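Local coordinates for protein nitrate reductase (Ulva prolifera, PDB 5YLY) that reduces nitrate to nitrite in the first step of nitrate assimilation, its FAD-bearing cytochrome b5 reductase domain probably taking electrons from NADH, at residues Y90-A95 with F102-K107; R164-A169 with E193-Y198; L174-Q179 with V262-P267. All coordinates share one frame; numbering follows the deposited sequence.

Contact 1: Y90-A95 with F102-K107; sequences YTPTTA and FDLVVK. With FAD (flavin-adenine dinucleotide), chain C.
Tyr90 meets the strand through two parts of its side chain: CB rests on Leu104 CD2 (3.9 Å), and ring atom CE1 on Val106 CG2. Its hydroxyl shares a 2.8 Å hydrogen bond with FAD O4', FAD O2' sits over one ring face, and the edge is turned to flavin N3. A phenylalanine here would probably keep the ring packing but leave O4' without this hydroxyl partner. Thr91 N donates to flavin N5, and water 1 accepts from Val105 N (2.8 Å) while lying within bonding distance of both Thr91 O and flavin O4. Pro92 CG lies against Leu104 CD2, the two side chains pointing the same way. Thr93 N gives a hydrogen bond to Asp103 O (2.8 Å), and its CG2 presses on Val105 CG2 at 3.5 Å. In Thr94, OG1 sits between the backbone N and carbonyl carbon (chi1 56°), where it accepts from Asp103 N at 3.0 Å; the Asp103 carboxylate forms a salt bridge with Arg52. Flavin N3 donates almost straight to Val105 O (2.8 Å, 169°), and Lys107 N to flavin O2. The Arg-x-Tyr-Thr sequence that holds Tyr90 and Thr91 is the signature of the ferredoxin-reductase-type FAD-binding barrel, and here strand backbone completes the grip on the isoalloxazine.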
loop_
_atom_site.group_PDB
_atom_site.type_symbol
_atom_site.label_atom_id
_atom_site.label_comp_id
_atom_site.label_asym_id
_atom_site.label_seq_id
_atom_site.Cartn_x
_atom_site.Cartn_y
_atom_site.Cartn_z
ATOM N N TYR A 90 -8.576 2.310 0.275
ATOM C CA TYR A 90 -7.856 1.231 -0.434
ATOM C C TYR A 90 -6.948 1.836 -1.476
ATOM O O TYR A 90 -7.311 2.821 -2.145
ATOM C CB TYR A 90 -8.789 0.196 -1.111
ATOM C CG TYR A 90 -9.577 -0.580 -0.093
ATOM C CD1 TYR A 90 -9.009 -1.670 0.579
ATOM C CD2 TYR A 90 -10.844 -0.154 0.306
ATOM C CE1 TYR A 90 -9.688 -2.314 1.612
ATOM C CE2 TYR A 90 -11.554 -0.835 1.300
ATOM C CZ TYR A 90 -10.950 -1.871 1.989
ATOM O OH TYR A 90 -11.634 -2.446 3.035
ATOM N N THR A 91 -5.778 1.240 -1.618
ATOM C CA THR A 91 -4.875 1.580 -2.711
ATOM C C THR A 91 -4.934 0.375 -3.628
ATOM O O THR A 91 -4.449 -0.713 -3.274
ATOM C CB THR A 91 -3.452 1.893 -2.287
ATOM O OG1 THR A 91 -3.457 2.999 -1.396
ATOM C CG2 THR A 91 -2.557 2.242 -3.509
ATOM N N PRO A 92 -5.503 0.528 -4.831
ATOM C CA PRO A 92 -5.562 -0.636 -5.749
ATOM C C PRO A 92 -4.171 -1.106 -6.143
ATOM O O PRO A 92 -3.198 -0.345 -6.051
ATOM C CB PRO A 92 -6.231 -0.061 -7.013
ATOM C CG PRO A 92 -6.918 1.157 -6.559
ATOM C CD PRO A 92 -6.138 1.726 -5.414
ATOM N N THR A 93 -4.070 -2.376 -6.575
ATOM C CA THR A 93 -2.787 -2.899 -7.037
ATOM C C THR A 93 -2.577 -2.608 -8.528
ATOM O O THR A 93 -1.601 -3.081 -9.130
ATOM C CB THR A 93 -2.674 -4.381 -6.717
ATOM O OG1 THR A 93 -3.787 -5.066 -7.303
ATOM C CG2 THR A 93 -2.616 -4.638 -5.222
ATOM N N THR A 94 -3.513 -1.874 -9.131
ATOM C CA THR A 94 -3.400 -1.368 -10.495
ATOM C C THR A 94 -3.506 0.156 -10.346
ATOM O O THR A 94 -4.000 0.652 -9.319
ATOM C CB THR A 94 -4.502 -1.891 -11.456
ATOM O OG1 THR A 94 -5.789 -1.591 -10.913
ATOM C CG2 THR A 94 -4.401 -3.390 -11.699
ATOM N N ALA A 95 -3.070 0.901 -11.347
ATOM C CA ALA A 95 -3.228 2.364 -11.290
ATOM C C ALA A 95 -3.537 2.878 -12.718
ATOM O O ALA A 95 -4.202 2.141 -13.475
ATOM C CB ALA A 95 -1.987 3.011 -10.664
ATOM N N PHE A 102 -9.950 -1.565 -12.083
ATOM C CA PHE A 102 -8.919 -1.530 -11.050
ATOM C C PHE A 102 -9.043 -2.802 -10.240
ATOM O O PHE A 102 -10.147 -3.376 -10.112
ATOM C CB PHE A 102 -8.960 -0.283 -10.152
ATOM C CG PHE A 102 -10.210 -0.107 -9.317
ATOM C CD1 PHE A 102 -10.311 -0.683 -8.062
ATOM C CD2 PHE A 102 -11.284 0.631 -9.792
ATOM C CE1 PHE A 102 -11.480 -0.528 -7.289
ATOM C CE2 PHE A 102 -12.437 0.817 -9.014
ATOM C CZ PHE A 102 -12.529 0.253 -7.761
ATOM N N ASP A 103 -7.926 -3.206 -9.651
ATOM C CA ASP A 103 -7.884 -4.411 -8.829
ATOM C C ASP A 103 -7.611 -4.014 -7.410
ATOM O O ASP A 103 -6.690 -3.246 -7.191
ATOM C CB ASP A 103 -6.710 -5.297 -9.281
ATOM C CG ASP A 103 -6.873 -5.958 -10.622
ATOM O OD1 ASP A 103 -7.946 -5.778 -11.246
ATOM O OD2 ASP A 103 -5.912 -6.605 -11.075
ATOM N N LEU A 104 -8.323 -4.613 -6.449
ATOM C CA LEU A 104 -8.058 -4.374 -5.036
ATOM C C LEU A 104 -7.596 -5.699 -4.484
ATOM O O LEU A 104 -8.265 -6.706 -4.707
ATOM C CB LEU A 104 -9.324 -3.991 -4.235
ATOM C CG LEU A 104 -10.101 -2.787 -4.638
ATOM C CD1 LEU A 104 -11.292 -2.649 -3.682
ATOM C CD2 LEU A 104 -9.202 -1.498 -4.624
ATOM N N VAL A 105 -6.511 -5.697 -3.711
ATOM C CA VAL A 105 -6.087 -6.912 -3.007
ATOM C C VAL A 105 -6.453 -6.638 -1.562
ATOM O O VAL A 105 -5.981 -5.657 -0.982
ATOM C CB VAL A 105 -4.585 -7.203 -3.252
ATOM C CG1 VAL A 105 -4.060 -8.254 -2.277
ATOM C CG2 VAL A 105 -4.379 -7.643 -4.689
ATOM N N VAL A 106 -7.371 -7.453 -0.999
ATOM C CA VAL A 106 -7.931 -7.200 0.312
ATOM C C VAL A 106 -7.722 -8.371 1.265
ATOM O O VAL A 106 -8.079 -9.506 0.957
ATOM C CB VAL A 106 -9.447 -6.771 0.225
ATOM C CG1 VAL A 106 -10.041 -6.473 1.607
ATOM C CG2 VAL A 106 -9.652 -5.569 -0.720
ATOM N N LYS A 107 -7.189 -8.069 2.447
ATOM C CA LYS A 107 -7.081 -9.056 3.529
ATOM C C LYS A 107 -8.487 -9.154 4.174
ATOM O O LYS A 107 -9.030 -8.145 4.645
ATOM C CB LYS A 107 -6.046 -8.575 4.571
ATOM C CG LYS A 107 -5.916 -9.516 5.793
ATOM C CD LYS A 107 -5.252 -10.831 5.466
ATOM C CE LYS A 107 -4.526 -11.375 6.690
ATOM N NZ LYS A 107 -3.647 -12.519 6.324
HETATM P PA FAD C . -12.615 -3.020 10.808
HETATM O O1A FAD C . -14.031 -3.352 11.097
HETATM O O2A FAD C . -12.358 -1.560 10.515
HETATM O O5B FAD C . -11.712 -3.559 12.046
HETATM C C5B FAD C . -10.654 -2.735 12.581
HETATM C C4B FAD C . -9.390 -3.544 12.742
HETATM O O4B FAD C . -9.628 -4.710 13.562
HETATM C C3B FAD C . -8.791 -4.110 11.463
HETATM O O3B FAD C . -8.088 -3.119 10.717
HETATM C C2B FAD C . -7.882 -5.216 12.005
HETATM O O2B FAD C . -6.596 -4.728 12.368
HETATM C C1B FAD C . -8.653 -5.698 13.251
HETATM N N9A FAD C . -9.318 -6.992 13.090
HETATM C C8A FAD C . -10.667 -7.217 12.994
HETATM N N7A FAD C . -10.989 -8.477 12.820
HETATM C C5A FAD C . -9.765 -9.128 12.789
HETATM C C6A FAD C . -9.408 -10.476 12.572
HETATM N N6A FAD C . -10.266 -11.411 12.153
HETATM N N1A FAD C . -8.097 -10.800 12.640
HETATM C C2A FAD C . -7.203 -9.827 12.861
HETATM N N3A FAD C . -7.417 -8.517 13.026
HETATM C C4A FAD C . -8.726 -8.229 12.976
HETATM N N1 FAD C . -6.565 -2.946 3.234
HETATM C C2 FAD C . -6.472 -3.968 2.326
HETATM O O2 FAD C . -6.840 -5.112 2.629
HETATM N N3 FAD C . -5.958 -3.711 1.044
HETATM C C4 FAD C . -5.506 -2.477 0.581
HETATM O O4 FAD C . -5.159 -2.334 -0.575
HETATM C C4X FAD C . -5.581 -1.402 1.569
HETATM N N5 FAD C . -5.139 -0.215 1.229
HETATM C C5X FAD C . -5.176 0.799 2.189
HETATM C C6 FAD C . -4.677 2.065 1.849
HETATM C C7 FAD C . -4.694 3.112 2.770
HETATM C C7M FAD C . -4.115 4.446 2.366
HETATM C C8 FAD C . -5.220 2.896 4.073
HETATM C C8M FAD C . -5.300 4.024 5.085
HETATM C C9 FAD C . -5.696 1.632 4.418
HETATM C C9A FAD C . -5.684 0.584 3.486
HETATM N N10 FAD C . -6.196 -0.715 3.798
HETATM C C10 FAD C . -6.139 -1.739 2.874
HETATM C "C1'" FAD C . -6.928 -0.982 5.049
HETATM C "C2'" FAD C . -8.432 -0.738 4.921
HETATM O "O2'" FAD C . -8.715 0.662 4.864
HETATM C "C3'" FAD C . -9.233 -1.355 6.068
HETATM O "O3'" FAD C . -8.794 -0.816 7.309
HETATM C "C4'" FAD C . -9.218 -2.885 6.095
HETATM O "O4'" FAD C . -9.836 -3.375 4.905
HETATM C "C5'" FAD C . -9.921 -3.479 7.300
HETATM O "O5'" FAD C . -11.214 -2.853 7.438
HETATM P P FAD C . -12.482 -3.661 8.012
HETATM O O1P FAD C . -13.692 -2.817 7.885
HETATM O O2P FAD C . -12.540 -5.045 7.413
HETATM O O3P FAD C . -12.077 -3.828 9.539
HETATM O O HOH W 1 -5.508 -3.207 -3.081
HETATM O O HOH W 2 -3.625 -6.483 -9.675
#

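Contact 2: R164-A169 with E193-Y198; sequences RINMIA and EIRLLY
Glu193 opens the pairing by accepting Ile165 N on its carbonyl oxygen, and from there the two strands run parallel, 15° apart, in strict one-to-one register. Ile194 comes next. Its CG2, anti to the backbone N, meets Met167 SD at 3.8 Å; the methionine chain is extended beyond CG and crosses the isoleucine obliquely, its CE also near the same methyl. Arg195 is gripped through both backbone groups: its N donates to Ile165 O, and its O takes Met167 N at 2.7 Å. Its side chain bends at chi2 (-65°), and NH1, with the acceptor in the guanidinium plane, reaches back to Ile194 O (2.9 Å) from above that carbonyl's plane. On the sheet face shared with Arg164 and Glu193, Arg195 CB touches Asn166 OD1 at 3.7 Å, while Asn166 ND2 is held by Phe253 O and Ser261 OG. Leu196 returns to the other face, where CD1 packs against Met167 CB (3.7 Å). Leu197 continues the backbone pairing, its N bonded to Met167 O (2.8 Å) and its O to Ala169 N. Tyr198 ends the row with its ring edge, CD1 lying 3.4 Å from Ala169 O near the ring plane and also against Ala169 CB; its hydroxyl is fixed by Gly171 O and Leu207 N. Met167 and Tyr198 face helix 174-185, which carries the chain from one strand to the other: a parallel beta-alpha-beta crossover at the heart of the Rossmann-like NAD-binding domain.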
loop_
_atom_site.group_PDB
_atom_site.type_symbol
_atom_site.label_atom_id
_atom_site.label_comp_id
_atom_site.label_asym_id
_atom_site.label_seq_id
_atom_site.Cartn_x
_atom_site.Cartn_y
_atom_site.Cartn_z
ATOM N N ARG A 164 16.270 8.742 -3.525
ATOM C CA ARG A 164 16.138 7.524 -2.725
ATOM C C ARG A 164 14.890 7.559 -1.856
ATOM O O ARG A 164 14.586 8.593 -1.239
ATOM C CB ARG A 164 17.385 7.316 -1.860
ATOM C CG ARG A 164 18.699 7.200 -2.659
ATOM C CD ARG A 164 19.909 6.870 -1.806
ATOM N NE ARG A 164 19.919 7.624 -0.557
ATOM C CZ ARG A 164 20.804 7.459 0.420
ATOM N NH1 ARG A 164 20.715 8.174 1.526
ATOM N NH2 ARG A 164 21.794 6.583 0.289
ATOM N N ILE A 165 14.144 6.440 -1.834
ATOM C CA ILE A 165 12.927 6.396 -1.021
ATOM C C ILE A 165 12.950 5.175 -0.145
ATOM O O ILE A 165 12.967 4.050 -0.666
ATOM C CB ILE A 165 11.609 6.420 -1.877
ATOM C CG1 ILE A 165 11.544 7.671 -2.805
ATOM C CG2 ILE A 165 10.369 6.324 -0.958
ATOM C CD1 ILE A 165 10.301 7.743 -3.744
ATOM N N ASN A 166 12.844 5.394 1.182
ATOM C CA ASN A 166 12.655 4.322 2.143
ATOM C C ASN A 166 11.162 4.111 2.256
ATOM O O ASN A 166 10.410 5.081 2.262
ATOM C CB ASN A 166 13.163 4.751 3.529
ATOM C CG ASN A 166 14.640 4.700 3.679
ATOM O OD1 ASN A 166 15.320 3.929 3.001
ATOM N ND2 ASN A 166 15.166 5.503 4.615
ATOM N N MET A 167 10.731 2.865 2.407
ATOM C CA MET A 167 9.329 2.548 2.590
ATOM C C MET A 167 9.180 1.628 3.771
ATOM O O MET A 167 9.865 0.597 3.853
ATOM C CB MET A 167 8.769 1.862 1.336
ATOM C CG MET A 167 8.908 2.705 0.098
ATOM S SD MET A 167 8.279 1.814 -1.304
ATOM C CE MET A 167 8.306 3.108 -2.456
ATOM N N ILE A 168 8.308 2.008 4.706
ATOM C CA ILE A 168 8.045 1.144 5.840
ATOM C C ILE A 168 6.557 0.852 5.830
ATOM O O ILE A 168 5.748 1.773 5.936
ATOM C CB ILE A 168 8.512 1.682 7.215
ATOM C CG1 ILE A 168 9.978 2.179 7.194
ATOM C CG2 ILE A 168 8.267 0.619 8.302
ATOM C CD1 ILE A 168 10.449 2.737 8.644
ATOM N N ALA A 169 6.218 -0.423 5.730
ATOM C CA ALA A 169 4.835 -0.866 5.734
ATOM C C ALA A 169 4.596 -1.899 6.799
ATOM O O ALA A 169 5.474 -2.709 7.097
ATOM C CB ALA A 169 4.472 -1.449 4.364
ATOM N N GLU A 193 16.042 4.966 -6.345
ATOM C CA GLU A 193 16.302 3.720 -5.621
ATOM C C GLU A 193 15.284 3.594 -4.476
ATOM O O GLU A 193 14.803 4.603 -3.934
ATOM C CB GLU A 193 17.714 3.683 -5.019
ATOM C CG GLU A 193 18.862 3.818 -5.990
ATOM C CD GLU A 193 20.186 3.879 -5.256
ATOM O OE1 GLU A 193 20.619 4.990 -4.874
ATOM O OE2 GLU A 193 20.772 2.801 -5.018
ATOM N N ILE A 194 15.000 2.358 -4.090
ATOM C CA ILE A 194 13.994 2.083 -3.060
ATOM C C ILE A 194 14.505 1.071 -2.057
ATOM O O ILE A 194 15.159 0.106 -2.436
ATOM C CB ILE A 194 12.690 1.515 -3.736
ATOM C CG1 ILE A 194 12.024 2.531 -4.707
ATOM C CG2 ILE A 194 11.667 0.993 -2.704
ATOM C CD1 ILE A 194 11.055 1.788 -5.722
ATOM N N ARG A 195 14.131 1.252 -0.784
ATOM C CA ARG A 195 14.358 0.245 0.243
ATOM C C ARG A 195 13.035 0.016 0.934
ATOM O O ARG A 195 12.438 0.973 1.421
ATOM C CB ARG A 195 15.423 0.682 1.284
ATOM C CG ARG A 195 16.840 0.740 0.704
ATOM C CD ARG A 195 17.362 -0.624 0.284
ATOM N NE ARG A 195 18.724 -0.538 -0.257
ATOM C CZ ARG A 195 19.030 -0.297 -1.534
ATOM N NH1 ARG A 195 18.064 -0.088 -2.434
ATOM N NH2 ARG A 195 20.301 -0.223 -1.914
ATOM N N LEU A 196 12.568 -1.229 0.971
ATOM C CA LEU A 196 11.329 -1.522 1.674
ATOM C C LEU A 196 11.590 -2.357 2.912
ATOM O O LEU A 196 12.323 -3.361 2.858
ATOM C CB LEU A 196 10.347 -2.261 0.720
ATOM C CG LEU A 196 9.077 -2.874 1.373
ATOM C CD1 LEU A 196 8.132 -1.780 1.911
ATOM C CD2 LEU A 196 8.330 -3.776 0.356
ATOM N N LEU A 197 10.945 -1.964 4.015
ATOM C CA LEU A 197 10.965 -2.727 5.257
ATOM C C LEU A 197 9.498 -3.077 5.538
ATOM O O LEU A 197 8.659 -2.190 5.664
ATOM C CB LEU A 197 11.638 -1.944 6.390
ATOM C CG LEU A 197 11.597 -2.592 7.806
ATOM C CD1 LEU A 197 12.214 -4.000 7.805
ATOM C CD2 LEU A 197 12.375 -1.756 8.803
ATOM N N TYR A 198 9.173 -4.369 5.533
ATOM C CA TYR A 198 7.768 -4.773 5.648
ATOM C C TYR A 198 7.568 -5.630 6.873
ATOM O O TYR A 198 8.123 -6.733 6.951
ATOM C CB TYR A 198 7.351 -5.496 4.337
ATOM C CG TYR A 198 5.888 -5.869 4.164
ATOM C CD1 TYR A 198 4.883 -5.207 4.873
ATOM C CD2 TYR A 198 5.503 -6.856 3.249
ATOM C CE1 TYR A 198 3.537 -5.562 4.722
ATOM C CE2 TYR A 198 4.159 -7.167 3.038
ATOM C CZ TYR A 198 3.183 -6.533 3.789
ATOM O OH TYR A 198 1.874 -6.910 3.631
#

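Contact 3: L174-Q179 with V262-P267; sequences LTPMYQ and VLCGPP. With FAD (flavin-adenine dinucleotide), chain C.
Pro176 and Met177, in the first helix of the NAD-binding domain, pack on Val262 and Cys264 at the end of strand 259-264, neighbour of strand 164-170 in the parallel sheet, where the chain leaves the sheet through the Cys-Gly-Pro-Pro sequence that in ferredoxin-reductase relatives borders the nicotinamide. Helix and strand axes run 145° apart and approach to 8.0 Å, and no hydrogen bond joins the two segments. Met177 carries most of the contact. It bends at chi2 (-49°), which swings SD to within 3.7 Å of Val262 CG2; the two side chains slide past each other in opposite directions. Beyond the sulfur, CE comes down on the strand backbone, 3.4 Å from both Val262 O and Cys264 N, and it also touches Cys264 CB. Val262 O is already bonded by the backbone of Ile168, so the methyl covers a carbonyl whose polar need is met within the sheet. Phe292, at the C terminus, also touches Met177. One residue earlier in the helix, Pro176 CG lies 3.8 Å from Cys264 SG, which is anti to the backbone N (chi1 -169°). The same CG is 3.8 Å from flavin C6, so one proline carbon touches both the thiol and the isoalloxazine. Thr175 points away from the strand and donates from OG1 to flavin O4 at 2.7 Å. Gln179 reaches the other domain, bonded to the backbone of Gly67 and Lys68. The chemistry is thus divided: toward the strand the helix offers only carbon and sulfur, a flexible methionine and a rigid proline ring, while toward the cofactor it offers one short directional bond, which would probably draw electron density toward O4 and polarise that end of the flavin.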
loop_
_atom_site.group_PDB
_atom_site.type_symbol
_atom_site.label_atom_id
_atom_site.label_comp_id
_atom_site.label_asym_id
_atom_site.label_seq_id
_atom_site.Cartn_x
_atom_site.Cartn_y
_atom_site.Cartn_z
ATOM N N LEU A 174 0.963 -2.200 3.019
ATOM C CA LEU A 174 1.791 -2.460 1.863
ATOM C C LEU A 174 1.315 -1.829 0.544
ATOM O O LEU A 174 2.169 -1.397 -0.231
ATOM C CB LEU A 174 2.019 -3.983 1.644
ATOM C CG LEU A 174 2.905 -4.294 0.426
ATOM C CD1 LEU A 174 4.382 -3.962 0.650
ATOM C CD2 LEU A 174 2.643 -5.673 -0.145
ATOM N N THR A 175 0.003 -1.864 0.221
ATOM C CA THR A 175 -0.429 -1.446 -1.146
ATOM C C THR A 175 -0.096 0.021 -1.479
ATOM O O THR A 175 0.331 0.216 -2.623
ATOM C CB THR A 175 -1.856 -1.814 -1.434
ATOM O OG1 THR A 175 -2.693 -1.170 -0.492
ATOM C CG2 THR A 175 -2.068 -3.343 -1.384
ATOM N N PRO A 176 -0.091 1.020 -0.556
ATOM C CA PRO A 176 0.406 2.352 -0.959
ATOM C C PRO A 176 1.873 2.279 -1.387
ATOM O O PRO A 176 2.252 2.953 -2.326
ATOM C CB PRO A 176 0.206 3.193 0.311
ATOM C CG PRO A 176 -0.984 2.543 0.997
ATOM C CD PRO A 176 -0.646 1.070 0.811
ATOM N N MET A 177 2.704 1.430 -0.717
ATOM C CA MET A 177 4.131 1.264 -1.093
ATOM C C MET A 177 4.249 0.579 -2.447
ATOM O O MET A 177 4.984 1.054 -3.312
ATOM C CB MET A 177 4.922 0.429 -0.040
ATOM C CG MET A 177 4.858 0.996 1.346
ATOM S SD MET A 177 5.240 2.762 1.360
ATOM C CE MET A 177 4.675 3.170 2.972
ATOM N N TYR A 178 3.519 -0.524 -2.631
ATOM C CA TYR A 178 3.530 -1.297 -3.881
ATOM C C TYR A 178 3.186 -0.401 -5.118
ATOM O O TYR A 178 3.839 -0.487 -6.157
ATOM C CB TYR A 178 2.541 -2.453 -3.716
ATOM C CG TYR A 178 2.563 -3.471 -4.827
ATOM C CD1 TYR A 178 3.720 -4.190 -5.124
ATOM C CD2 TYR A 178 1.429 -3.719 -5.589
ATOM C CE1 TYR A 178 3.739 -5.148 -6.145
ATOM C CE2 TYR A 178 1.422 -4.714 -6.577
ATOM C CZ TYR A 178 2.583 -5.416 -6.861
ATOM O OH TYR A 178 2.561 -6.387 -7.850
ATOM N N GLN A 179 2.227 0.498 -4.968
ATOM C CA GLN A 179 1.830 1.396 -6.057
ATOM C C GLN A 179 3.035 2.309 -6.455
ATOM O O GLN A 179 3.338 2.477 -7.651
ATOM C CB GLN A 179 0.635 2.272 -5.610
ATOM C CG GLN A 179 0.142 3.225 -6.707
ATOM C CD GLN A 179 -0.521 4.415 -6.099
ATOM O OE1 GLN A 179 0.133 5.238 -5.473
ATOM N NE2 GLN A 179 -1.841 4.495 -6.185
ATOM N N VAL A 262 8.725 6.994 3.488
ATOM C CA VAL A 262 7.261 7.009 3.436
ATOM C C VAL A 262 6.750 5.848 4.259
ATOM O O VAL A 262 7.385 4.796 4.297
ATOM C CB VAL A 262 6.656 7.112 2.007
ATOM C CG1 VAL A 262 7.004 8.450 1.364
ATOM C CG2 VAL A 262 7.097 5.940 1.119
ATOM N N LEU A 263 5.638 6.031 4.956
ATOM C CA LEU A 263 5.165 5.052 5.918
ATOM C C LEU A 263 3.698 4.801 5.815
ATOM O O LEU A 263 2.928 5.737 5.622
ATOM C CB LEU A 263 5.425 5.594 7.352
ATOM C CG LEU A 263 6.882 5.800 7.807
ATOM C CD1 LEU A 263 7.402 7.164 7.395
ATOM C CD2 LEU A 263 6.939 5.827 9.318
ATOM N N CYS A 264 3.303 3.541 6.022
ATOM C CA CYS A 264 1.900 3.170 6.083
ATOM C C CYS A 264 1.743 1.910 6.893
ATOM O O CYS A 264 2.319 0.874 6.574
ATOM C CB CYS A 264 1.265 3.043 4.702
ATOM S SG CYS A 264 -0.539 2.891 4.764
ATOM N N GLY A 265 0.990 2.023 7.963
ATOM C CA GLY A 265 0.748 0.894 8.837
ATOM C C GLY A 265 -0.066 1.277 10.042
ATOM O O GLY A 265 -0.463 2.440 10.179
ATOM N N PRO A 266 -0.275 0.312 10.967
ATOM C CA PRO A 266 -1.047 0.617 12.185
ATOM C C PRO A 266 -0.462 1.822 12.937
ATOM O O PRO A 266 0.772 1.952 13.034
ATOM C CB PRO A 266 -0.943 -0.671 13.002
ATOM C CG PRO A 266 -0.762 -1.740 11.977
ATOM C CD PRO A 266 0.141 -1.106 10.938
ATOM N N PRO A 267 -1.324 2.758 13.410
ATOM C CA PRO A 267 -0.805 3.939 14.111
ATOM C C PRO A 267 0.232 3.651 15.210
ATOM O O PRO A 267 1.231 4.372 15.198
ATOM C CB PRO A 267 -2.073 4.618 14.653
ATOM C CG PRO A 267 -3.142 4.196 13.675
ATOM C CD PRO A 267 -2.803 2.783 13.335
HETATM P PA FAD C . -12.615 -3.020 10.808
HETATM O O1A FAD C . -14.031 -3.352 11.097
HETATM O O2A FAD C . -12.358 -1.560 10.515
HETATM O O5B FAD C . -11.712 -3.559 12.046
HETATM C C5B FAD C . -10.654 -2.735 12.581
HETATM C C4B FAD C . -9.390 -3.544 12.742
HETATM O O4B FAD C . -9.628 -4.710 13.562
HETATM C C3B FAD C . -8.791 -4.110 11.463
HETATM O O3B FAD C . -8.088 -3.119 10.717
HETATM C C2B FAD C . -7.882 -5.216 12.005
HETATM O O2B FAD C . -6.596 -4.728 12.368
HETATM C C1B FAD C . -8.653 -5.698 13.251
HETATM N N9A FAD C . -9.318 -6.992 13.090
HETATM C C8A FAD C . -10.667 -7.217 12.994
HETATM N N7A FAD C . -10.989 -8.477 12.820
HETATM C C5A FAD C . -9.765 -9.128 12.789
HETATM C C6A FAD C . -9.408 -10.476 12.572
HETATM N N6A FAD C . -10.266 -11.411 12.153
HETATM N N1A FAD C . -8.097 -10.800 12.640
HETATM C C2A FAD C . -7.203 -9.827 12.861
HETATM N N3A FAD C . -7.417 -8.517 13.026
HETATM C C4A FAD C . -8.726 -8.229 12.976
HETATM N N1 FAD C . -6.565 -2.946 3.234
HETATM C C2 FAD C . -6.472 -3.968 2.326
HETATM O O2 FAD C . -6.840 -5.112 2.629
HETATM N N3 FAD C . -5.958 -3.711 1.044
HETATM C C4 FAD C . -5.506 -2.477 0.581
HETATM O O4 FAD C . -5.159 -2.334 -0.575
HETATM C C4X FAD C . -5.581 -1.402 1.569
HETATM N N5 FAD C . -5.139 -0.215 1.229
HETATM C C5X FAD C . -5.176 0.799 2.189
HETATM C C6 FAD C . -4.677 2.065 1.849
HETATM C C7 FAD C . -4.694 3.112 2.770
HETATM C C7M FAD C . -4.115 4.446 2.366
HETATM C C8 FAD C . -5.220 2.896 4.073
HETATM C C8M FAD C . -5.300 4.024 5.085
HETATM C C9 FAD C . -5.696 1.632 4.418
HETATM C C9A FAD C . -5.684 0.584 3.486
HETATM N N10 FAD C . -6.196 -0.715 3.798
HETATM C C10 FAD C . -6.139 -1.739 2.874
HETATM C "C1'" FAD C . -6.928 -0.982 5.049
HETATM C "C2'" FAD C . -8.432 -0.738 4.921
HETATM O "O2'" FAD C . -8.715 0.662 4.864
HETATM C "C3'" FAD C . -9.233 -1.355 6.068
HETATM O "O3'" FAD C . -8.794 -0.816 7.309
HETATM C "C4'" FAD C . -9.218 -2.885 6.095
HETATM O "O4'" FAD C . -9.836 -3.375 4.905
HETATM C "C5'" FAD C . -9.921 -3.479 7.300
HETATM O "O5'" FAD C . -11.214 -2.853 7.438
HETATM P P FAD C . -12.482 -3.661 8.012
HETATM O O1P FAD C . -13.692 -2.817 7.885
HETATM O O2P FAD C . -12.540 -5.045 7.413
HETATM O O3P FAD C . -12.077 -3.828 9.539
#

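From the N terminus, contact 1 comes first and closes a short loop between strands 85-90 and 101-107, inside the FAD-binding domain. The chain then enters the NAD-binding domain, where contacts 2 and 3 cross: segment 174-179 lies within the loop that contact 2 closes, and its partner 262-267 lies well beyond it. Contact 2 joins two strands that follow each other around helix 174-185; contact 3 ties that helix to strand 259-264, the neighbour of strand 164-170 on its other side. Contacts 1 and 3 touch across the domain boundary, Thr91 meeting Thr175 and Pro176, and both reach the FAD. Contact 2 stays about 8 Å from contact 1 at the nearest atoms.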